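Local coordinates for protein oxidoreductase (Corynebacterium diphtheriae, PDB 3K1Y) that is probably a flavin-dependent oxidoreductase of the NADPH-dependent FMN reductase family, using FMN to transfer electrons, at residues 12-17 with 47-52; 103-108 with 141-146; 114-119 with 145-150; 128-133 with 160-165; 154-159 with 169-174. One frame throughout, in Å; residues are numbered along the deposited sequence.

Interaction 1 of 5, residues 12-17 with 47-52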
# COMPACT_ATOMS: atom_id res chain seq x y z
N ARG A 12 15.46 30.26 8.26
CA ARG A 12 15.26 28.89 7.85
C ARG A 12 14.70 28.88 6.44
O ARG A 12 14.07 29.85 6.00
CB ARG A 12 14.30 28.22 8.82
CG ARG A 12 14.71 28.34 10.29
CD ARG A 12 15.93 27.49 10.63
NE ARG A 12 16.26 27.61 12.05
CZ ARG A 12 17.16 26.87 12.69
NH1 ARG A 12 17.84 25.93 12.04
NH2 ARG A 12 17.38 27.06 13.99
N THR A 13 14.95 27.78 5.73
CA THR A 13 14.48 27.62 4.37
C THR A 13 13.43 26.52 4.30
O THR A 13 13.45 25.58 5.10
CB THR A 13 15.64 27.24 3.44
OG1 THR A 13 16.35 26.13 4.00
CG2 THR A 13 16.60 28.43 3.26
N LEU A 14 12.51 26.65 3.35
CA LEU A 14 11.46 25.66 3.13
C LEU A 14 11.32 25.43 1.63
O LEU A 14 11.25 26.39 0.85
CB LEU A 14 10.11 26.14 3.68
CG LEU A 14 8.91 25.22 3.41
CD1 LEU A 14 9.14 23.86 4.05
CD2 LEU A 14 7.61 25.85 3.94
N ALA A 15 11.32 24.18 1.21
CA ALA A 15 11.16 23.87 -0.21
C ALA A 15 9.75 23.30 -0.38
O ALA A 15 9.26 22.56 0.47
CB ALA A 15 12.21 22.85 -0.65
N VAL A 16 9.07 23.67 -1.46
CA VAL A 16 7.71 23.19 -1.69
C VAL A 16 7.57 22.69 -3.11
O VAL A 16 7.74 23.46 -4.06
CB VAL A 16 6.67 24.33 -1.45
CG1 VAL A 16 5.26 23.84 -1.79
CG2 VAL A 16 6.75 24.81 -0.00
N ILE A 17 7.28 21.40 -3.27
CA ILE A 17 7.10 20.83 -4.60
C ILE A 17 5.61 20.74 -4.86
O ILE A 17 4.86 20.22 -4.04
CB ILE A 17 7.68 19.40 -4.71
CG1 ILE A 17 9.15 19.36 -4.26
CG2 ILE A 17 7.59 18.92 -6.16
CD1 ILE A 17 10.07 20.26 -5.05
N GLU A 47 11.59 32.49 14.70
CA GLU A 47 12.43 32.60 13.52
C GLU A 47 11.75 33.02 12.23
O GLU A 47 10.53 33.19 12.18
CB GLU A 47 13.20 31.30 13.32
CG GLU A 47 14.35 31.17 14.28
CD GLU A 47 15.17 29.93 14.03
OE1 GLU A 47 14.78 28.86 14.54
OE2 GLU A 47 16.19 30.03 13.32
N ALA A 48 12.55 33.20 11.18
CA ALA A 48 12.04 33.63 9.89
C ALA A 48 12.17 32.52 8.87
O ALA A 48 13.10 31.72 8.93
CB ALA A 48 12.80 34.87 9.40
N LEU A 49 11.25 32.50 7.91
CA LEU A 49 11.25 31.47 6.88
C LEU A 49 11.37 31.98 5.46
O LEU A 49 10.75 32.98 5.07
CB LEU A 49 9.97 30.64 6.98
CG LEU A 49 10.05 29.11 6.94
CD1 LEU A 49 8.70 28.58 6.46
CD2 LEU A 49 11.15 28.64 6.03
N SER A 50 12.17 31.28 4.67
CA SER A 50 12.35 31.59 3.26
C SER A 50 11.69 30.39 2.58
O SER A 50 11.96 29.24 2.95
CB SER A 50 13.84 31.65 2.90
OG SER A 50 14.03 31.89 1.52
N VAL A 51 10.82 30.64 1.61
CA VAL A 51 10.14 29.54 0.93
C VAL A 51 10.46 29.49 -0.55
O VAL A 51 10.50 30.51 -1.25
CB VAL A 51 8.59 29.62 1.13
CG1 VAL A 51 8.09 31.02 0.85
CG2 VAL A 51 7.88 28.64 0.21
N SER A 52 10.71 28.28 -1.02
CA SER A 52 11.04 28.05 -2.42
C SER A 52 10.00 27.11 -3.01
O SER A 52 10.03 25.91 -2.75
CB SER A 52 12.43 27.43 -2.52
OG SER A 52 12.66 27.01 -3.85
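L14 lays its CB and one methyl against the branched end of L49: CB of L14 comes within 3.6 Å of CD2 of L49, and CD2 of L14 lies 3.9 Å from CD1 of L49. The same face carries the next pair, where CG2 of V16 meets CG2 of V51 at 4.0 Å. Leucines suit the part of this face that helix 26-44 overlies, and V16 and V51 continue it, while T13, S50, A15 and S52 lie on the other one. Beneath the side chains the two strands run parallel, their segment axes 23° apart, with R12 paired to L49 and L14 to V51. The ladder is the parallel kind: L14 takes part through both its N and its O, to S50 O and S52 N, and so straddles V51. R12 N reaches A48 O, and V16 N reaches S52 O.

At the start of the ladder R12 and E47 form a side-on salt bridge. The R12 chain bends at chi2 (-71°), the torsion that places CD, while E47 runs extended beyond CG. NE of R12 lies 2.7 Å from OE2 of E47, and NH2 of R12 lies 3.2 Å from OE1 of E47, which accepts through its syn lone pair. The carboxylate and guanidinium planes are 70° apart; OE1 lies near the guanidinium plane while OE2 is tilted out of it. NH1 of R12 bonds to the carbonyl of E189.

Together the strands and helix 26-44 make a beta-alpha-beta unit: L14 packs on S35 and V38, L49 on T39. Strand 49-55 is outermost within the chain's sheet, while strand 12-18 bonds along its other side to strand 88-94.

Interaction 2 of 5, residues 103-108 with 141-146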
# COMPACT_ATOMS: atom_id res chain seq x y z
N LEU A 103 4.51 12.68 -13.21
CA LEU A 103 5.41 13.83 -13.23
C LEU A 103 6.00 14.07 -11.84
O LEU A 103 7.18 14.40 -11.69
CB LEU A 103 4.68 15.08 -13.72
CG LEU A 103 5.49 16.39 -13.75
CD1 LEU A 103 6.61 16.28 -14.78
CD2 LEU A 103 4.55 17.56 -14.07
N PHE A 104 5.16 13.92 -10.82
CA PHE A 104 5.59 14.08 -9.45
C PHE A 104 6.65 13.01 -9.22
O PHE A 104 7.73 13.29 -8.70
CB PHE A 104 4.39 13.84 -8.52
CG PHE A 104 4.72 13.84 -7.05
CD1 PHE A 104 4.72 15.03 -6.32
CD2 PHE A 104 4.98 12.64 -6.38
CE1 PHE A 104 4.95 15.02 -4.94
CE2 PHE A 104 5.22 12.62 -5.01
CZ PHE A 104 5.20 13.82 -4.28
N LYS A 105 6.34 11.79 -9.63
CA LYS A 105 7.26 10.67 -9.44
C LYS A 105 8.57 10.89 -10.19
O LYS A 105 9.66 10.60 -9.67
CB LYS A 105 6.63 9.36 -9.91
CG LYS A 105 7.49 8.11 -9.67
CD LYS A 105 7.89 8.00 -8.19
CE LYS A 105 8.30 6.58 -7.81
NZ LYS A 105 9.42 6.02 -8.62
N MSE A 106 8.48 11.42 -11.40
CA MSE A 106 9.66 11.65 -12.20
C MSE A 106 10.68 12.50 -11.47
O MSE A 106 11.86 12.16 -11.41
CB MSE A 106 9.27 12.32 -13.51
CG MSE A 106 10.38 12.34 -14.54
SE MSE A 106 9.70 12.96 -16.22
CE MSE A 106 8.80 11.33 -16.79
N PHE A 107 10.23 13.61 -10.90
CA PHE A 107 11.12 14.51 -10.17
C PHE A 107 11.94 13.71 -9.16
O PHE A 107 13.17 13.73 -9.19
CB PHE A 107 10.33 15.60 -9.45
CG PHE A 107 11.19 16.56 -8.66
CD1 PHE A 107 11.98 17.51 -9.31
CD2 PHE A 107 11.23 16.51 -7.27
CE1 PHE A 107 12.79 18.39 -8.59
CE2 PHE A 107 12.03 17.38 -6.54
CZ PHE A 107 12.82 18.33 -7.20
N PHE A 108 11.25 13.00 -8.27
CA PHE A 108 11.95 12.20 -7.27
C PHE A 108 12.91 11.21 -7.90
O PHE A 108 14.04 11.06 -7.43
CB PHE A 108 10.94 11.49 -6.37
CG PHE A 108 10.24 12.42 -5.44
CD1 PHE A 108 10.81 12.79 -4.23
CD2 PHE A 108 9.03 13.02 -5.82
CE1 PHE A 108 10.21 13.73 -3.41
CE2 PHE A 108 8.42 13.97 -5.00
CZ PHE A 108 9.01 14.33 -3.80
N ARG A 141 4.02 8.45 1.46
CA ARG A 141 4.78 8.14 2.66
C ARG A 141 5.87 7.11 2.34
O ARG A 141 7.05 7.35 2.56
CB ARG A 141 3.82 7.63 3.74
CG ARG A 141 4.44 7.49 5.11
CD ARG A 141 3.46 7.89 6.20
NE ARG A 141 4.16 8.73 7.17
CZ ARG A 141 3.69 9.87 7.65
NH1 ARG A 141 2.51 10.33 7.28
NH2 ARG A 141 4.44 10.56 8.49
N PRO A 142 5.48 5.96 1.78
CA PRO A 142 6.52 4.97 1.46
C PRO A 142 7.64 5.55 0.60
O PRO A 142 8.81 5.19 0.77
CB PRO A 142 5.74 3.87 0.73
CG PRO A 142 4.34 3.99 1.34
CD PRO A 142 4.15 5.49 1.37
N LEU A 143 7.29 6.44 -0.32
CA LEU A 143 8.27 7.06 -1.21
C LEU A 143 9.25 7.95 -0.44
O LEU A 143 10.46 7.85 -0.63
CB LEU A 143 7.58 7.89 -2.29
CG LEU A 143 8.52 8.61 -3.26
CD1 LEU A 143 9.36 7.60 -4.02
CD2 LEU A 143 7.72 9.47 -4.24
N LEU A 144 8.72 8.81 0.43
CA LEU A 144 9.56 9.71 1.21
C LEU A 144 10.36 8.94 2.26
O LEU A 144 11.51 9.30 2.55
CB LEU A 144 8.71 10.78 1.90
CG LEU A 144 8.46 12.08 1.12
CD1 LEU A 144 9.77 12.84 0.95
CD2 LEU A 144 7.84 11.77 -0.24
N SER A 145 9.77 7.89 2.82
CA SER A 145 10.46 7.08 3.81
C SER A 145 11.59 6.31 3.17
O SER A 145 12.65 6.14 3.77
CB SER A 145 9.50 6.12 4.50
OG SER A 145 8.57 6.85 5.28
N TYR A 146 11.37 5.82 1.95
CA TYR A 146 12.41 5.09 1.26
C TYR A 146 13.65 5.97 1.07
O TYR A 146 14.77 5.47 1.03
CB TYR A 146 11.94 4.63 -0.12
CG TYR A 146 13.07 4.02 -0.93
CD1 TYR A 146 13.62 2.79 -0.58
CD2 TYR A 146 13.64 4.72 -1.99
CE1 TYR A 146 14.71 2.26 -1.28
CE2 TYR A 146 14.73 4.21 -2.69
CZ TYR A 146 15.26 2.98 -2.33
OH TYR A 146 16.34 2.49 -3.03
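The helical segments 103-108 and 141-146 run almost parallel, 7° apart in direction, with axes 12.3 Å from each other, so only long side chains bridge them. L143 does most of this. Its CG is anti to the backbone N (chi1 179°), and its two methyls divide the work: CD2 sits over one face of the F108 ring, displaced toward the rim, 4.1 Å from CG of F108, and also comes within 4.1 Å of CE2 of F104. The other methyl, CD1 of L143, meets CE of K105 at 4.1 Å. F104 and F108 are themselves packed together, CE2 of F108 lying over a face of the F104 ring. CD2 of L144 touches CE1 of F108 more loosely, at 4.4 Å. Aromatic rings suit the gap because they are long and flat; the lysine lends its aliphatic chain, while its NZ pairs with D109 and bonds to the carbonyls of F96 and Y100 of the second subunit.

Both helices lie against the parallel sheet. F104 and F108 pack on V91 of strand 88-94, whereas L144 rests on T121 and I123 of strand 120-127 and on V151 of strand 150-159.

Interaction 3 of 5, residues 114-119 with 145-150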
# COMPACT_ATOMS: atom_id res chain seq x y z
N ASP A 114 20.68 10.05 -1.90
CA ASP A 114 20.60 10.71 -0.60
C ASP A 114 20.20 12.18 -0.61
O ASP A 114 20.55 12.93 0.31
CB ASP A 114 21.94 10.57 0.11
CG ASP A 114 23.11 10.95 -0.78
OD1 ASP A 114 23.00 11.96 -1.51
OD2 ASP A 114 24.14 10.23 -0.75
N ALA A 115 19.46 12.60 -1.62
CA ALA A 115 19.03 13.99 -1.74
C ALA A 115 18.19 14.49 -0.55
O ALA A 115 18.33 15.63 -0.11
CB ALA A 115 18.26 14.19 -3.04
N LEU A 116 17.32 13.61 -0.04
CA LEU A 116 16.43 13.96 1.06
C LEU A 116 16.64 13.19 2.37
O LEU A 116 15.67 12.92 3.08
CB LEU A 116 14.99 13.78 0.60
CG LEU A 116 14.54 14.61 -0.60
CD1 LEU A 116 13.18 14.10 -1.12
CD2 LEU A 116 14.46 16.06 -0.17
N THR A 117 17.87 12.84 2.70
CA THR A 117 18.11 12.10 3.94
C THR A 117 17.91 12.99 5.17
O THR A 117 18.51 14.06 5.26
CB THR A 117 19.53 11.52 3.99
OG1 THR A 117 19.73 10.65 2.87
CG2 THR A 117 19.75 10.74 5.29
N GLY A 118 17.06 12.55 6.09
CA GLY A 118 16.81 13.31 7.30
C GLY A 118 15.92 14.55 7.15
O GLY A 118 15.64 15.24 8.13
N MSE A 119 15.46 14.81 5.93
CA MSE A 119 14.63 15.97 5.64
C MSE A 119 13.22 15.99 6.26
O MSE A 119 12.36 15.18 5.89
CB MSE A 119 14.50 16.11 4.12
CG MSE A 119 13.68 17.30 3.64
SE MSE A 119 14.55 18.98 4.06
CE MSE A 119 15.95 18.96 2.73
N SER A 145 9.77 7.89 2.82
CA SER A 145 10.46 7.08 3.81
C SER A 145 11.59 6.31 3.17
O SER A 145 12.65 6.14 3.77
CB SER A 145 9.50 6.12 4.50
OG SER A 145 8.57 6.85 5.28
N TYR A 146 11.37 5.82 1.95
CA TYR A 146 12.41 5.09 1.26
C TYR A 146 13.65 5.97 1.07
O TYR A 146 14.77 5.47 1.03
CB TYR A 146 11.94 4.63 -0.12
CG TYR A 146 13.07 4.02 -0.93
CD1 TYR A 146 13.62 2.79 -0.58
CD2 TYR A 146 13.64 4.72 -1.99
CE1 TYR A 146 14.71 2.26 -1.28
CE2 TYR A 146 14.73 4.21 -2.69
CZ TYR A 146 15.26 2.98 -2.33
OH TYR A 146 16.34 2.49 -3.03
N MSE A 147 13.44 7.28 0.94
CA MSE A 147 14.58 8.17 0.77
C MSE A 147 15.08 8.68 2.11
O MSE A 147 15.93 9.56 2.18
CB MSE A 147 14.21 9.33 -0.14
CG MSE A 147 14.21 8.91 -1.59
SE MSE A 147 13.76 10.31 -2.79
CE MSE A 147 11.84 10.17 -2.65
N ARG A 148 14.53 8.09 3.17
CA ARG A 148 14.90 8.42 4.53
C ARG A 148 14.53 9.82 4.99
O ARG A 148 15.16 10.38 5.89
CB ARG A 148 16.40 8.17 4.73
CG ARG A 148 16.80 6.72 4.51
CD ARG A 148 18.30 6.56 4.59
NE ARG A 148 18.82 6.94 5.90
CZ ARG A 148 20.11 7.12 6.17
NH1 ARG A 148 21.01 6.94 5.21
NH2 ARG A 148 20.50 7.47 7.39
N ALA A 149 13.50 10.39 4.37
CA ALA A 149 13.01 11.70 4.79
C ALA A 149 12.18 11.44 6.05
O ALA A 149 11.54 10.39 6.18
CB ALA A 149 12.12 12.29 3.71
N VAL A 150 12.19 12.36 7.01
CA VAL A 150 11.37 12.13 8.20
C VAL A 150 10.04 12.83 7.91
O VAL A 150 9.97 14.06 7.87
CB VAL A 150 12.06 12.64 9.54
CG1 VAL A 150 13.51 13.01 9.29
CG2 VAL A 150 11.29 13.79 10.17
O HOH W 1 17.42 11.04 -0.09
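The N-H of G118 points at the carbonyl oxygen of R148, with G118 N 2.9 Å from R148 O in a nearly straight bond (159° at the hydrogen); the donor stands above the carbonyl plane. Both residues have positive phi. G118 occupies the third position of a type II turn from L116 to M119, where glycine is at ease, and R148 is the C' residue of the Schellman motif that ends helix 135-146. A beta turn and a helix C-terminus are thus joined through their main chains. A second link, from V150 N to M119 O at 3.0 Å, is weak. A water supplies a third: it accepts from L116 N at 2.6 Å and donates to M147 O at 3.1 Å.

Side chains fill in around these bonds. CD1 of L116 lies 4.2 Å from the selenium of M147, a selenomethionine here, and both residues also pack on F108. The small CB of A149 touches two carbonyl oxygens, 3.6 Å from M119 O and similarly near L116 O. On the outside T117 and R148 run side by side, pointing the same way; CG2 of T117 is anti to its backbone N and lies over the centre of the guanidinium, 3.7 Å from CZ of R148.

A methyl offers that face contact but no counter-charge, and R177 of the third subunit brings a like charge close to NE of R148, which may raise the cost of holding R148 there. The polar links across the contact are made by peptide groups and a water, not by charged side chains.

Interaction 4 of 5, residues 128-133 with 160-165. With SO4 (sulfate ion), chain H.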
# COMPACT_ATOMS: atom_id res chain seq x y z
N GLY A 128 -11.17 16.01 -5.72
CA GLY A 128 -12.50 16.53 -5.44
C GLY A 128 -13.04 15.96 -4.14
O GLY A 128 -13.43 16.70 -3.22
N SER A 129 -13.05 14.64 -4.05
CA SER A 129 -13.53 13.97 -2.85
C SER A 129 -12.35 13.42 -2.07
O SER A 129 -11.20 13.60 -2.45
CB SER A 129 -14.49 12.84 -3.22
OG SER A 129 -13.80 11.70 -3.70
N ALA A 130 -12.66 12.74 -0.97
CA ALA A 130 -11.64 12.17 -0.12
C ALA A 130 -11.53 10.65 -0.23
O ALA A 130 -10.82 10.02 0.56
CB ALA A 130 -11.92 12.56 1.33
N ARG A 131 -12.20 10.05 -1.22
CA ARG A 131 -12.15 8.60 -1.35
C ARG A 131 -10.73 8.04 -1.49
O ARG A 131 -10.46 6.91 -1.08
CB ARG A 131 -13.05 8.13 -2.51
CG ARG A 131 -12.63 8.54 -3.91
CD ARG A 131 -13.84 8.44 -4.85
NE ARG A 131 -13.51 7.99 -6.20
CZ ARG A 131 -13.01 8.76 -7.16
NH1 ARG A 131 -12.77 10.05 -6.95
NH2 ARG A 131 -12.74 8.23 -8.35
N HIS A 132 -9.84 8.85 -2.05
CA HIS A 132 -8.45 8.44 -2.25
C HIS A 132 -7.48 9.06 -1.23
O HIS A 132 -6.27 9.10 -1.45
CB HIS A 132 -8.02 8.80 -3.67
CG HIS A 132 -8.77 8.06 -4.73
ND1 HIS A 132 -8.96 8.56 -6.01
CD2 HIS A 132 -9.38 6.85 -4.71
CE1 HIS A 132 -9.66 7.69 -6.71
NE2 HIS A 132 -9.93 6.65 -5.95
N SER A 133 -8.00 9.51 -0.09
CA SER A 133 -7.13 10.12 0.90
C SER A 133 -5.98 9.21 1.35
O SER A 133 -4.94 9.70 1.79
CB SER A 133 -7.93 10.60 2.11
OG SER A 133 -8.49 9.52 2.82
N THR A 160 -11.53 19.14 -2.24
CA THR A 160 -12.16 20.43 -2.49
C THR A 160 -13.67 20.46 -2.24
O THR A 160 -14.22 21.49 -1.85
CB THR A 160 -11.89 20.90 -3.93
OG1 THR A 160 -12.57 20.03 -4.84
CG2 THR A 160 -10.40 20.87 -4.21
N GLU A 161 -14.33 19.33 -2.47
CA GLU A 161 -15.78 19.24 -2.28
C GLU A 161 -16.17 19.37 -0.81
O GLU A 161 -17.36 19.51 -0.49
CB GLU A 161 -16.30 17.91 -2.84
CG GLU A 161 -15.94 17.67 -4.29
CD GLU A 161 -16.55 16.40 -4.83
OE1 GLU A 161 -16.54 15.37 -4.12
OE2 GLU A 161 -17.02 16.41 -5.99
N ASP A 162 -15.19 19.33 0.08
CA ASP A 162 -15.48 19.45 1.50
C ASP A 162 -14.91 20.72 2.12
O ASP A 162 -14.53 20.71 3.29
CB ASP A 162 -14.96 18.23 2.25
CG ASP A 162 -15.51 16.93 1.70
OD1 ASP A 162 -16.71 16.90 1.33
OD2 ASP A 162 -14.76 15.93 1.65
N PHE A 163 -14.82 21.81 1.36
CA PHE A 163 -14.32 23.06 1.92
C PHE A 163 -15.47 23.84 2.55
O PHE A 163 -16.64 23.56 2.28
CB PHE A 163 -13.64 23.93 0.84
CG PHE A 163 -12.27 23.46 0.44
CD1 PHE A 163 -11.57 22.53 1.21
CD2 PHE A 163 -11.66 23.96 -0.71
CE1 PHE A 163 -10.30 22.11 0.84
CE2 PHE A 163 -10.37 23.54 -1.09
CZ PHE A 163 -9.69 22.62 -0.31
N GLY A 164 -15.14 24.82 3.39
CA GLY A 164 -16.16 25.62 4.04
C GLY A 164 -17.06 24.84 4.97
O GLY A 164 -17.21 23.62 4.84
N GLY A 165 -17.68 25.54 5.92
CA GLY A 165 -18.57 24.89 6.86
C GLY A 165 -17.84 24.24 8.02
O GLY A 165 -16.67 24.53 8.26
S SO4 H . -12.15 12.02 -7.01
O1 SO4 H . -10.83 11.56 -7.33
O2 SO4 H . -12.63 11.56 -5.81
O3 SO4 H . -12.26 13.38 -6.93
O4 SO4 H . -13.00 11.52 -8.00
O HOH W 2 -15.31 13.37 0.25
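At the C-terminal ends of the strands of a flavodoxin-like sheet, the side on which such proteins bind FMN, the loop after strand 120-127 meets the loop after strand 150-159, G128 lying beside T160 and E161. E161 N is placed to donate to G128 O at 2.9 Å, but that oxygen is modelled too close to the E161 side chain, so the bond is less certain than its length suggests. E161 also brings OE1 to 3.4 Å from CB of S129.

A sulfate, probably from the crystallisation liquor, is modelled at the loop 128-133. It overlaps NH1 of R131, which is doubtful as chemistry, so its contacts are approximate. Its O3 accepts from S129 N at 3.2 Å and, weakly, from G128 N; a CB on residue 128 would come close to O3 as modelled. The hydroxyl of S129 is turned to the same ion, between its backbone N and carbonyl carbon (chi1 76°), yet its approach to O2 is implausibly short. R131 O bonds to S133 OG of the fourth subunit, and S133 OG to R131 O of that subunit.

Between the loops a water accepts from A130 N at 3.0 Å and donates to OD2 of D162, also at 3.0 Å.

Interaction 5 of 5, residues 154-159 with 169-174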
# COMPACT_ATOMS: atom_id res chain seq x y z
N THR A 154 1.21 14.07 10.45
CA THR A 154 0.02 14.64 9.84
C THR A 154 0.12 14.89 8.34
O THR A 154 0.74 15.87 7.90
CB THR A 154 -0.36 15.96 10.52
OG1 THR A 154 -0.44 15.75 11.94
CG2 THR A 154 -1.70 16.45 10.01
N GLY A 155 -0.50 14.00 7.57
CA GLY A 155 -0.52 14.15 6.13
C GLY A 155 -1.67 15.08 5.83
O GLY A 155 -2.61 15.16 6.61
N VAL A 156 -1.61 15.80 4.71
CA VAL A 156 -2.66 16.73 4.36
C VAL A 156 -3.35 16.38 3.04
O VAL A 156 -2.79 16.60 1.97
CB VAL A 156 -2.11 18.16 4.25
CG1 VAL A 156 -3.23 19.13 3.95
CG2 VAL A 156 -1.40 18.53 5.52
N PHE A 157 -4.55 15.83 3.12
CA PHE A 157 -5.30 15.50 1.91
C PHE A 157 -6.48 16.46 1.78
O PHE A 157 -7.43 16.40 2.55
CB PHE A 157 -5.83 14.07 1.94
CG PHE A 157 -6.40 13.63 0.62
CD1 PHE A 157 -5.57 13.13 -0.38
CD2 PHE A 157 -7.77 13.77 0.36
CE1 PHE A 157 -6.09 12.77 -1.63
CE2 PHE A 157 -8.30 13.41 -0.89
CZ PHE A 157 -7.45 12.91 -1.89
N ALA A 158 -6.41 17.33 0.78
CA ALA A 158 -7.47 18.30 0.56
C ALA A 158 -8.49 17.83 -0.47
O ALA A 158 -8.18 17.64 -1.65
CB ALA A 158 -6.88 19.63 0.13
N ALA A 159 -9.72 17.64 -0.00
CA ALA A 159 -10.83 17.26 -0.87
C ALA A 159 -11.56 18.58 -1.04
O ALA A 159 -12.13 19.11 -0.09
CB ALA A 159 -11.71 16.25 -0.16
N ALA A 169 -13.46 24.21 8.44
CA ALA A 169 -12.71 24.80 9.54
C ALA A 169 -11.83 23.75 10.21
O ALA A 169 -10.70 24.04 10.60
CB ALA A 169 -13.67 25.40 10.56
N GLU A 170 -12.36 22.53 10.34
CA GLU A 170 -11.63 21.42 10.96
C GLU A 170 -10.40 21.08 10.13
O GLU A 170 -9.37 20.66 10.66
CB GLU A 170 -12.54 20.20 11.06
CG GLU A 170 -12.66 19.63 12.47
CD GLU A 170 -11.41 18.90 12.92
OE1 GLU A 170 -11.18 17.76 12.46
OE2 GLU A 170 -10.65 19.48 13.73
N PHE A 171 -10.52 21.26 8.82
CA PHE A 171 -9.42 20.96 7.91
C PHE A 171 -8.32 22.00 8.03
O PHE A 171 -7.13 21.66 7.93
CB PHE A 171 -9.93 20.91 6.47
CG PHE A 171 -8.86 20.63 5.46
CD1 PHE A 171 -8.11 19.47 5.54
CD2 PHE A 171 -8.60 21.54 4.45
CE1 PHE A 171 -7.10 19.21 4.61
CE2 PHE A 171 -7.59 21.29 3.51
CZ PHE A 171 -6.84 20.12 3.59
N ASN A 172 -8.69 23.26 8.25
CA ASN A 172 -7.69 24.32 8.38
C ASN A 172 -6.87 24.18 9.66
O ASN A 172 -5.72 24.62 9.72
CB ASN A 172 -8.36 25.70 8.34
CG ASN A 172 -8.52 26.21 6.92
OD1 ASN A 172 -7.56 26.19 6.14
ND2 ASN A 172 -9.72 26.66 6.58
N LYS A 173 -7.47 23.56 10.67
CA LYS A 173 -6.78 23.35 11.93
C LYS A 173 -5.76 22.25 11.66
O LYS A 173 -4.63 22.28 12.17
CB LYS A 173 -7.78 22.89 12.99
CG LYS A 173 -7.52 23.42 14.38
CD LYS A 173 -7.73 24.93 14.45
CE LYS A 173 -9.14 25.31 14.03
NZ LYS A 173 -10.17 24.61 14.84
N ARG A 174 -6.16 21.27 10.85
CA ARG A 174 -5.31 20.14 10.51
C ARG A 174 -4.02 20.60 9.81
O ARG A 174 -2.94 20.07 10.07
CB ARG A 174 -6.08 19.17 9.62
CG ARG A 174 -5.42 17.82 9.52
CD ARG A 174 -6.14 16.91 8.56
NE ARG A 174 -5.26 15.79 8.22
CZ ARG A 174 -4.92 14.82 9.07
NH1 ARG A 174 -5.40 14.83 10.30
NH2 ARG A 174 -4.05 13.88 8.70
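F171 and R174, one helical turn apart, both hold CG anti to the backbone N (chi1 179° and -165°), which sets CG of each on its way; the F171 ring then reaches strand 156-159, and the R174 chain brings its end to the loop just before it. The F171 ring enters near V156, F157 and A158, its side chain crossing that of V156 at about a right angle. CZ of F171 is 3.5 Å from CB of A158 and 3.8 Å from CG1 of V156, while CE1 of F171 approaches F157 O at 3.5 Å. Alanine is apt here, since a small side chain lets the broad ring come close to the strand.

R174 stays extended from CG to NE and so carries its guanidinium to the loop. NH2 of R174 donates to G155 O at 2.8 Å, lying in the carbonyl plane, and NE of R174 adds a weak bond to the same oxygen at 3.2 Å; one carbonyl is therefore held by two nitrogens. CG2 of T154 lies over the centre of one face of the guanidinium, 3.7 Å from CZ of R174. The threonine divides its branches: the methyl packs on the arginine while OG1 bonds to E181.

The helix runs back against the strand, 154° from its direction, with segment axes 9.7 Å apart. V156, A158 and F171 all pack on I30 of helix 26-44, so this face of the sheet carries helices 26-44 and 165-188 together, while V156 and A158 bond along their backbones to strand 120-127.

How the interactions relate
From the N terminus, interaction 1 closes first, pairing the first two strands across the intervening helix before the other contacts begin. It nevertheless touches interaction 2, where I17 packs on F107. Interactions 2 and 3 open in turn, on helix 102-110 and the loop after it, and end on the same part of the chain, sharing S145 and Y146; F108, L116, L144 and M147 form one apolar cluster between them. Interaction 4 crosses both, since it starts at 128-133 and closes only at 160-165. It also crosses interaction 5, whose strand and helix segments alternate with its loops, and F157 and A159 pack on 128-133. Interactions 1 and 5 involve the two outermost strands of the chain's sheet, 49-55 and 150-159.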